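PDB 4KNC: alginate biosynthesis protein AlgX from Pseudomonas aeruginosa, which takes part in the O-acetylation of the exopolysaccharide alginate and protects the polymer from degradation as it crosses the periplasm. Local coordinates for residues Arg71-Arg76 with Pro315-Gly320; Phe215-Val220 with Ala248-Gly253; Ile373-Gly378 with Ala408-Leu413. All coordinates share one frame; numbering follows the deposited sequence.

Contact 1: residues Arg71-Arg76 with Pro315-Gly320; sequences RDELKR and PLVDNG
Val-317 packs its branched end against Glu-73 and Leu-74 on the last turns of helix 61-76. Its CB lies 3.8 Å from Glu-73 CG, and its CG2 touches Leu-74 CD2 at 3.9 Å, the valine and leucine side chains crossing at about a right angle. Glu-73 contributes its aliphatic stem here: CG is anti to the backbone N (chi1 -165°) and rests on the valine, while the bend at chi2 carries CD off toward the charged neighbours. A short branched residue such as valine suits a place where the backbones come close, Leu-74 CA to Val-317 CA being 6.6 Å. Next to this apolar patch, Asp-318 joins Glu-73 and Arg-76 in a salt-bridge network. Arg-76 NE bonds Glu-73 OE1 at 3.2 Å, coming from above the carboxylate plane; the ion pair with Asp-318 is long and less surely placed. Helix 307-316 ends in a Schellman motif (Gly-320 N to Pro-315 O, Asn-319 N to Leu-316 O), Asn-319 holding the positive phi. This turn leads from the SGNH hydrolase-like domain toward the carbohydrate-binding module, where Asn-319 OD1 accepts a bond from Arg-396. Farther in, Leu-74 and Leu-316 both rest on Met-281 of helix 275-282.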
loop_
_atom_site.group_PDB
_atom_site.type_symbol
_atom_site.label_atom_id
_atom_site.label_comp_id
_atom_site.label_asym_id
_atom_site.label_seq_id
_atom_site.Cartn_x
_atom_site.Cartn_y
_atom_site.Cartn_z
ATOM N N ARG A 71 -9.162 -8.456 -6.601
ATOM C CA ARG A 71 -10.406 -8.420 -5.831
ATOM C C ARG A 71 -11.109 -9.775 -5.879
ATOM O O ARG A 71 -11.593 -10.266 -4.859
ATOM C CB ARG A 71 -11.340 -7.307 -6.335
ATOM C CG ARG A 71 -12.704 -7.225 -5.641
ATOM C CD ARG A 71 -13.760 -8.094 -6.358
ATOM N NE ARG A 71 -15.055 -8.082 -5.680
ATOM C CZ ARG A 71 -15.947 -9.064 -5.781
ATOM N NH1 ARG A 71 -15.670 -10.130 -6.521
ATOM N NH2 ARG A 71 -17.106 -8.987 -5.135
ATOM N N ASP A 72 -11.154 -10.379 -7.064
ATOM C CA ASP A 72 -11.853 -11.652 -7.229
ATOM C C ASP A 72 -11.159 -12.765 -6.481
ATOM O O ASP A 72 -11.799 -13.526 -5.764
ATOM C CB ASP A 72 -12.000 -12.021 -8.701
ATOM C CG ASP A 72 -13.058 -11.205 -9.395
ATOM O OD1 ASP A 72 -13.952 -10.668 -8.699
ATOM O OD2 ASP A 72 -13.001 -11.108 -10.635
ATOM N N GLU A 73 -9.846 -12.859 -6.647
ATOM C CA GLU A 73 -9.087 -13.833 -5.878
ATOM C C GLU A 73 -9.356 -13.693 -4.371
ATOM O O GLU A 73 -9.624 -14.685 -3.691
ATOM C CB GLU A 73 -7.595 -13.723 -6.194
ATOM C CG GLU A 73 -6.773 -14.906 -5.730
ATOM C CD GLU A 73 -7.203 -16.212 -6.382
ATOM O OE1 GLU A 73 -7.880 -16.181 -7.435
ATOM O OE2 GLU A 73 -6.863 -17.278 -5.830
ATOM N N LEU A 74 -9.318 -12.464 -3.858
ATOM C CA LEU A 74 -9.635 -12.243 -2.445
ATOM C C LEU A 74 -11.056 -12.697 -2.080
ATOM O O LEU A 74 -11.259 -13.365 -1.059
ATOM C CB LEU A 74 -9.437 -10.776 -2.063
ATOM C CG LEU A 74 -7.972 -10.325 -2.044
ATOM C CD1 LEU A 74 -7.888 -8.810 -2.045
ATOM C CD2 LEU A 74 -7.274 -10.905 -0.826
ATOM N N LYS A 75 -12.028 -12.323 -2.909
ATOM C CA LYS A 75 -13.426 -12.722 -2.715
ATOM C C LYS A 75 -13.624 -14.242 -2.661
ATOM O O LYS A 75 -14.436 -14.744 -1.883
ATOM C CB LYS A 75 -14.311 -12.131 -3.806
ATOM C CG LYS A 75 -15.790 -12.405 -3.592
ATOM C CD LYS A 75 -16.231 -11.875 -2.243
ATOM C CE LYS A 75 -17.700 -12.184 -1.981
ATOM N NZ LYS A 75 -18.591 -11.384 -2.873
ATOM N N ARG A 76 -12.878 -14.974 -3.480
ATOM C CA ARG A 76 -12.954 -16.436 -3.459
ATOM C C ARG A 76 -12.560 -16.976 -2.096
ATOM O O ARG A 76 -13.030 -18.024 -1.682
ATOM C CB ARG A 76 -12.019 -17.061 -4.496
ATOM C CG ARG A 76 -12.464 -16.961 -5.937
ATOM C CD ARG A 76 -11.772 -18.034 -6.790
ATOM N NE ARG A 76 -10.324 -18.095 -6.573
ATOM C CZ ARG A 76 -9.716 -19.001 -5.807
ATOM N NH1 ARG A 76 -8.397 -18.983 -5.663
ATOM N NH2 ARG A 76 -10.433 -19.925 -5.178
ATOM N N PRO A 315 -0.703 -15.026 -6.137
ATOM C CA PRO A 315 -0.452 -16.313 -5.476
ATOM C C PRO A 315 -0.346 -16.209 -3.958
ATOM O O PRO A 315 -0.465 -17.224 -3.277
ATOM C CB PRO A 315 0.902 -16.737 -6.049
ATOM C CG PRO A 315 1.569 -15.429 -6.392
ATOM C CD PRO A 315 0.462 -14.591 -6.931
ATOM N N LEU A 316 -0.104 -15.014 -3.436
ATOM C CA LEU A 316 -0.030 -14.840 -1.988
ATOM C C LEU A 316 -1.378 -15.077 -1.294
ATOM O O LEU A 316 -1.422 -15.448 -0.115
ATOM C CB LEU A 316 0.525 -13.459 -1.629
ATOM C CG LEU A 316 2.049 -13.390 -1.633
ATOM C CD1 LEU A 316 2.503 -11.962 -1.372
ATOM C CD2 LEU A 316 2.593 -14.338 -0.583
ATOM N N VAL A 317 -2.473 -14.862 -2.017
ATOM C CA VAL A 317 -3.800 -15.099 -1.443
ATOM C C VAL A 317 -3.924 -16.529 -0.893
ATOM O O VAL A 317 -4.533 -16.735 0.159
ATOM C CB VAL A 317 -4.925 -14.788 -2.454
ATOM C CG1 VAL A 317 -6.284 -15.152 -1.883
ATOM C CG2 VAL A 317 -4.896 -13.329 -2.815
ATOM N N ASP A 318 -3.312 -17.501 -1.580
ATOM C CA ASP A 318 -3.319 -18.900 -1.127
ATOM C C ASP A 318 -1.977 -19.405 -0.608
ATOM O O ASP A 318 -1.626 -20.563 -0.812
ATOM C CB ASP A 318 -3.810 -19.840 -2.230
ATOM C CG ASP A 318 -5.282 -19.694 -2.492
ATOM O OD1 ASP A 318 -5.669 -18.639 -3.040
ATOM O OD2 ASP A 318 -6.050 -20.623 -2.146
ATOM N N ASN A 319 -1.236 -18.536 0.065
ATOM C CA ASN A 319 -0.022 -18.931 0.773
ATOM C C ASN A 319 1.070 -19.585 -0.089
ATOM O O ASN A 319 1.809 -20.446 0.388
ATOM C CB ASN A 319 -0.368 -19.833 1.968
ATOM C CG ASN A 319 0.583 -19.633 3.136
ATOM O OD1 ASN A 319 1.584 -18.908 3.021
ATOM N ND2 ASN A 319 0.286 -20.275 4.261
ATOM N N GLY A 320 1.172 -19.168 -1.348
ATOM C CA GLY A 320 2.191 -19.683 -2.249
ATOM C C GLY A 320 2.222 -21.196 -2.367
ATOM O O GLY A 320 1.283 -21.819 -2.879
#

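Contact 2: residues Phe215-Val220 with Ala248-Gly253; sequences FETEPV and AYNFAG
Thr-217 OG1 has two hydrogen-bonding partners: Asn-250 ND2, which donates to it at 3.0 Å, and Ser-183 OG on the neighbouring strand 180-191. The bond from Asn-250 is almost straight, 177° at the hydrogen, and the hydroxyl oxygen lies in the plane of the amide, which fixes how that flat group is turned. With CG anti to the backbone N (chi1 -162°), the asparagine reaches from the N-cap position of helix 251-259 across to the strand. Its other amide atom, OD1, accepts a hydrogen bond from a water at 2.8 Å, and the same water accepts from Thr-217 N at 2.9 Å. The asparagine thus holds the threonine side chain directly and its backbone N through a water, using an N-H and a carbonyl oxygen together. Asn-250 CB also lies 3.4 Å from Phe-215 O. A second water links Phe-215 N to Ala-248 O, so the strand is tied to the loop before the helix as well. Gly-253 suits the first turn because a side chain there would run into Thr-217 OG1 and Asn-250 OD1; its bare CA instead lets Thr-217 CB approach to 3.6 Å. Next to the asparagine, Tyr-249 stacks on His-150, the probable proton acceptor. The contact joins a helix N-terminus to a two-stranded antiparallel sheet beside the probable Ser-His-Asp triad of the SGNH hydrolase-like domain.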
loop_
_atom_site.group_PDB
_atom_site.type_symbol
_atom_site.label_atom_id
_atom_site.label_comp_id
_atom_site.label_asym_id
_atom_site.label_seq_id
_atom_site.Cartn_x
_atom_site.Cartn_y
_atom_site.Cartn_z
ATOM N N PHE A 215 -4.421 11.687 19.230
ATOM C CA PHE A 215 -5.492 10.867 19.804
ATOM C C PHE A 215 -5.135 9.393 19.934
ATOM O O PHE A 215 -4.384 8.846 19.129
ATOM C CB PHE A 215 -6.767 10.976 18.953
ATOM C CG PHE A 215 -7.372 12.355 18.943
ATOM C CD1 PHE A 215 -6.930 13.314 18.049
ATOM C CD2 PHE A 215 -8.368 12.694 19.836
ATOM C CE1 PHE A 215 -7.474 14.577 18.042
ATOM C CE2 PHE A 215 -8.920 13.964 19.840
ATOM C CZ PHE A 215 -8.476 14.905 18.940
ATOM N N GLU A 216 -5.716 8.755 20.942
ATOM C CA GLU A 216 -5.703 7.298 21.047
ATOM C C GLU A 216 -7.109 6.750 21.313
ATOM O O GLU A 216 -7.977 7.456 21.841
ATOM C CB GLU A 216 -4.724 6.841 22.123
ATOM C CG GLU A 216 -3.276 7.156 21.760
ATOM C CD GLU A 216 -2.290 6.651 22.786
ATOM O OE1 GLU A 216 -2.728 6.193 23.867
ATOM O OE2 GLU A 216 -1.071 6.717 22.508
ATOM N N THR A 217 -7.328 5.495 20.932
ATOM C CA THR A 217 -8.639 4.874 21.054
ATOM C C THR A 217 -8.552 3.616 21.910
ATOM O O THR A 217 -7.631 2.816 21.754
ATOM C CB THR A 217 -9.202 4.502 19.675
ATOM O OG1 THR A 217 -9.273 5.673 18.845
ATOM C CG2 THR A 217 -10.582 3.880 19.807
ATOM N N GLU A 218 -9.500 3.466 22.826
ATOM C CA GLU A 218 -9.543 2.316 23.730
ATOM C C GLU A 218 -10.945 1.706 23.773
ATOM O O GLU A 218 -11.959 2.410 23.640
ATOM C CB GLU A 218 -9.146 2.716 25.157
ATOM C CG GLU A 218 -7.773 3.355 25.290
ATOM C CD GLU A 218 -6.637 2.370 25.065
ATOM O OE1 GLU A 218 -5.611 2.778 24.466
ATOM O OE2 GLU A 218 -6.761 1.199 25.494
ATOM N N PRO A 219 -11.013 0.383 23.957
ATOM C CA PRO A 219 -12.315 -0.227 24.236
ATOM C C PRO A 219 -12.811 0.194 25.609
ATOM O O PRO A 219 -12.016 0.331 26.541
ATOM C CB PRO A 219 -12.012 -1.729 24.214
ATOM C CG PRO A 219 -10.517 -1.844 24.401
ATOM C CD PRO A 219 -9.934 -0.611 23.800
ATOM N N VAL A 220 -14.117 0.418 25.725
ATOM C CA VAL A 220 -14.739 0.734 27.004
ATOM C C VAL A 220 -15.952 -0.158 27.239
ATOM O O VAL A 220 -16.382 -0.882 26.337
ATOM C CB VAL A 220 -15.170 2.206 27.077
ATOM C CG1 VAL A 220 -13.950 3.098 27.219
ATOM C CG2 VAL A 220 -15.990 2.583 25.849
ATOM N N ALA A 248 0.506 7.477 14.916
ATOM C CA ALA A 248 0.522 8.915 15.182
ATOM C C ALA A 248 -0.760 9.637 14.769
ATOM O O ALA A 248 -1.131 10.620 15.397
ATOM C CB ALA A 248 1.726 9.569 14.501
ATOM N N TYR A 249 -1.426 9.167 13.711
ATOM C CA TYR A 249 -2.588 9.885 13.206
ATOM C C TYR A 249 -3.873 9.203 13.635
ATOM O O TYR A 249 -4.950 9.764 13.473
ATOM C CB TYR A 249 -2.525 10.055 11.685
ATOM C CG TYR A 249 -1.148 10.452 11.230
ATOM C CD1 TYR A 249 -0.666 11.743 11.457
ATOM C CD2 TYR A 249 -0.311 9.531 10.615
ATOM C CE1 TYR A 249 0.605 12.108 11.065
ATOM C CE2 TYR A 249 0.970 9.888 10.215
ATOM C CZ TYR A 249 1.422 11.173 10.440
ATOM O OH TYR A 249 2.701 11.521 10.045
ATOM N N ASN A 250 -3.741 7.990 14.168
ATOM C CA ASN A 250 -4.859 7.259 14.757
ATOM C C ASN A 250 -6.016 6.907 13.789
ATOM O O ASN A 250 -7.166 6.819 14.204
ATOM C CB ASN A 250 -5.405 7.992 15.998
ATOM C CG ASN A 250 -6.245 7.071 16.889
ATOM O OD1 ASN A 250 -5.812 5.971 17.206
ATOM N ND2 ASN A 250 -7.464 7.504 17.255
ATOM N N PHE A 251 -5.706 6.696 12.516
ATOM C CA PHE A 251 -6.721 6.324 11.527
ATOM C C PHE A 251 -7.430 5.026 11.925
ATOM O O PHE A 251 -8.665 4.967 11.928
ATOM C CB PHE A 251 -6.099 6.222 10.132
ATOM C CG PHE A 251 -7.076 5.847 9.032
ATOM C CD1 PHE A 251 -8.235 6.582 8.822
ATOM C CD2 PHE A 251 -6.793 4.789 8.169
ATOM C CE1 PHE A 251 -9.120 6.244 7.795
ATOM C CE2 PHE A 251 -7.664 4.453 7.125
ATOM C CZ PHE A 251 -8.838 5.182 6.949
ATOM N N ALA A 252 -6.666 4.004 12.306
ATOM C CA ALA A 252 -7.278 2.746 12.776
ATOM C C ALA A 252 -8.178 2.935 14.013
ATOM O O ALA A 252 -9.251 2.343 14.109
ATOM C CB ALA A 252 -6.215 1.713 13.061
ATOM N N GLY A 253 -7.744 3.769 14.955
ATOM C CA GLY A 253 -8.533 4.032 16.150
ATOM C C GLY A 253 -9.859 4.716 15.843
ATOM O O GLY A 253 -10.905 4.353 16.394
HETATM O O HOH W 1 -3.455 10.702 16.882
HETATM O O HOH W 2 -5.625 4.019 19.184
#

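Contact 3: residues Ile373-Gly378 with Ala408-Leu413; sequences IWYMNG and ADQQFL
With CG anti to the carbonyl carbon (chi1 -59°), Tyr-375 lays one face of its ring against Gln-410 CB, which sits 3.4 Å from Tyr-375 CD1, while Gln-411 O approaches the ring edge near its plane. The polar ends turn to other partners: Tyr-375 OH bonds Ser-352, and Gln-410 NE2 bonds the backbone oxygen of Asp-406. An aromatic residue with a hydroxyl suits this buried place, offering a flat surface for packing and an end that can still be satisfied. Beside the ring the backbones pair. Met-376 N donates to Gln-411 O at 2.8 Å, and Leu-413 N donates to Trp-374 O at 2.7 Å. Tyr-375 and Phe-412 between them form an antiparallel non-hydrogen-bonded pair, by which strands 368-375 and 412-418 lie side by side in a four-stranded antiparallel sheet of the carbohydrate-binding module, a domain that may bind alginate. The two side chains diverge: the edge of the Phe-412 ring instead meets Ile-373 CG2, which is 4.1 Å from Phe-412 CD1. Beyond the pair, Met-376 lays CG 3.5 Å from Gln-411 CB. Bent at chi2, its flexible thioether crosses Leu-413 at about a right angle, with Met-376 SD 4.1 Å from Leu-413 CD1. Trp-374 CB touches the other leucine methyl, CD2. A type I turn from Tyr-375 to Gly-378, closed by Gly-378 N to Tyr-375 O, then leads back into strand 380-386 of the same sheet; glycine readily accepts the positive phi at the turn's end.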
loop_
_atom_site.group_PDB
_atom_site.type_symbol
_atom_site.label_atom_id
_atom_site.label_comp_id
_atom_site.label_asym_id
_atom_site.label_seq_id
_atom_site.Cartn_x
_atom_site.Cartn_y
_atom_site.Cartn_z
ATOM N N ILE A 373 14.843 -16.791 -14.475
ATOM C CA ILE A 373 14.049 -17.962 -14.797
ATOM C C ILE A 373 14.308 -18.400 -16.232
ATOM O O ILE A 373 13.964 -17.678 -17.169
ATOM C CB ILE A 373 12.543 -17.661 -14.656
ATOM C CG1 ILE A 373 12.184 -17.351 -13.199
ATOM C CG2 ILE A 373 11.758 -18.825 -15.140
ATOM C CD1 ILE A 373 12.296 -15.861 -12.809
ATOM N N TRP A 374 14.916 -19.577 -16.396
ATOM C CA TRP A 374 15.220 -20.131 -17.716
ATOM C C TRP A 374 14.175 -21.149 -18.145
ATOM O O TRP A 374 13.693 -21.960 -17.329
ATOM C CB TRP A 374 16.592 -20.826 -17.741
ATOM C CG TRP A 374 17.763 -19.900 -17.678
ATOM C CD1 TRP A 374 18.437 -19.507 -16.558
ATOM C CD2 TRP A 374 18.406 -19.249 -18.781
ATOM N NE1 TRP A 374 19.455 -18.648 -16.895
ATOM C CE2 TRP A 374 19.456 -18.473 -18.254
ATOM C CE3 TRP A 374 18.191 -19.242 -20.161
ATOM C CZ2 TRP A 374 20.291 -17.699 -19.060
ATOM C CZ3 TRP A 374 19.026 -18.475 -20.959
ATOM C CH2 TRP A 374 20.058 -17.718 -20.409
ATOM N N TYR A 375 13.872 -21.131 -19.440
ATOM C CA TYR A 375 12.948 -22.077 -20.037
ATOM C C TYR A 375 13.672 -23.015 -21.003
ATOM O O TYR A 375 14.798 -22.747 -21.414
ATOM C CB TYR A 375 11.816 -21.323 -20.736
ATOM C CG TYR A 375 11.055 -20.426 -19.789
ATOM C CD1 TYR A 375 10.115 -20.953 -18.914
ATOM C CD2 TYR A 375 11.294 -19.059 -19.749
ATOM C CE1 TYR A 375 9.419 -20.144 -18.037
ATOM C CE2 TYR A 375 10.604 -18.240 -18.874
ATOM C CZ TYR A 375 9.668 -18.791 -18.021
ATOM O OH TYR A 375 8.976 -17.990 -17.146
ATOM N N MET A 376 13.014 -24.110 -21.361
ATOM C CA MET A 376 13.591 -25.146 -22.220
ATOM C C MET A 376 13.928 -24.670 -23.639
ATOM O O MET A 376 14.501 -25.420 -24.425
ATOM C CB MET A 376 12.656 -26.357 -22.287
ATOM C CG MET A 376 12.378 -27.018 -20.939
ATOM S SD MET A 376 13.525 -28.338 -20.499
ATOM C CE MET A 376 12.869 -28.861 -18.915
ATOM N N ASN A 377 13.581 -23.425 -23.955
ATOM C CA ASN A 377 13.827 -22.855 -25.277
ATOM C C ASN A 377 14.913 -21.778 -25.264
ATOM O O ASN A 377 15.031 -20.984 -26.198
ATOM C CB ASN A 377 12.531 -22.258 -25.813
ATOM C CG ASN A 377 11.856 -21.367 -24.803
ATOM O OD1 ASN A 377 12.371 -20.306 -24.459
ATOM N ND2 ASN A 377 10.706 -21.802 -24.301
ATOM N N GLY A 378 15.696 -21.741 -24.193
ATOM C CA GLY A 378 16.789 -20.797 -24.086
ATOM C C GLY A 378 16.388 -19.382 -23.702
ATOM O O GLY A 378 17.257 -18.540 -23.489
ATOM N N ALA A 408 3.367 -17.814 -20.941
ATOM C CA ALA A 408 2.598 -18.758 -20.135
ATOM C C ALA A 408 2.785 -20.213 -20.568
ATOM O O ALA A 408 2.540 -21.146 -19.800
ATOM C CB ALA A 408 1.121 -18.385 -20.163
ATOM N N ASP A 409 3.237 -20.390 -21.802
ATOM C CA ASP A 409 3.330 -21.700 -22.423
ATOM C C ASP A 409 4.670 -22.406 -22.187
ATOM O O ASP A 409 4.752 -23.632 -22.276
ATOM C CB ASP A 409 3.088 -21.547 -23.924
ATOM N N GLN A 410 5.713 -21.636 -21.885
ATOM C CA GLN A 410 7.072 -22.178 -21.843
ATOM C C GLN A 410 7.285 -23.225 -20.753
ATOM O O GLN A 410 6.618 -23.200 -19.717
ATOM C CB GLN A 410 8.096 -21.052 -21.705
ATOM C CG GLN A 410 7.867 -19.894 -22.663
ATOM C CD GLN A 410 7.854 -20.322 -24.123
ATOM O OE1 GLN A 410 8.445 -21.338 -24.495
ATOM N NE2 GLN A 410 7.181 -19.540 -24.959
ATOM N N GLN A 411 8.209 -24.151 -21.007
ATOM C CA GLN A 411 8.579 -25.162 -20.019
ATOM C C GLN A 411 9.736 -24.700 -19.128
ATOM O O GLN A 411 10.831 -24.402 -19.611
ATOM C CB GLN A 411 8.938 -26.488 -20.694
ATOM C CG GLN A 411 7.770 -27.204 -21.335
ATOM C CD GLN A 411 6.762 -27.709 -20.322
ATOM O OE1 GLN A 411 7.029 -28.652 -19.576
ATOM N NE2 GLN A 411 5.590 -27.081 -20.293
ATOM N N PHE A 412 9.476 -24.648 -17.825
ATOM C CA PHE A 412 10.477 -24.270 -16.836
ATOM C C PHE A 412 11.728 -25.150 -16.922
ATOM O O PHE A 412 11.640 -26.379 -16.994
ATOM C CB PHE A 412 9.872 -24.348 -15.432
ATOM C CG PHE A 412 10.838 -24.005 -14.326
ATOM C CD1 PHE A 412 11.172 -22.690 -14.058
ATOM C CD2 PHE A 412 11.402 -25.005 -13.545
ATOM C CE1 PHE A 412 12.064 -22.373 -13.034
ATOM C CE2 PHE A 412 12.286 -24.701 -12.523
ATOM C CZ PHE A 412 12.620 -23.377 -12.267
ATOM N N LEU A 413 12.893 -24.514 -16.937
ATOM C CA LEU A 413 14.138 -25.251 -16.848
ATOM C C LEU A 413 14.869 -24.934 -15.552
ATOM O O LEU A 413 15.272 -25.841 -14.826
ATOM C CB LEU A 413 15.053 -24.947 -18.025
ATOM C CG LEU A 413 16.441 -25.529 -17.747
ATOM C CD1 LEU A 413 16.450 -27.049 -17.974
ATOM C CD2 LEU A 413 17.497 -24.834 -18.569
HETATM O O HOH W 3 10.163 -24.059 -23.277
#

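From the N terminus, helix 61-76 supplies the first half of contact 1, whose loop closes only at residues 315-320, after the chain has built most of the SGNH hydrolase-like domain. Nested inside that long loop is contact 2, a much shorter closure between strand 210-220 and the start of helix 251-259. Contact 3 follows in series: strands 368-375 and 412-418 pair within the carbohydrate-binding module once contact 1 has closed. Contact 1 joins helix 61-76 to the end of helix 307-316, where the chain passes from the first domain to the second; its centre is about 25 Å from that of contact 3. Contacts 2 and 3 sit on opposite sides of the chain's centre, their centres about 51 Å apart, each within its own domain.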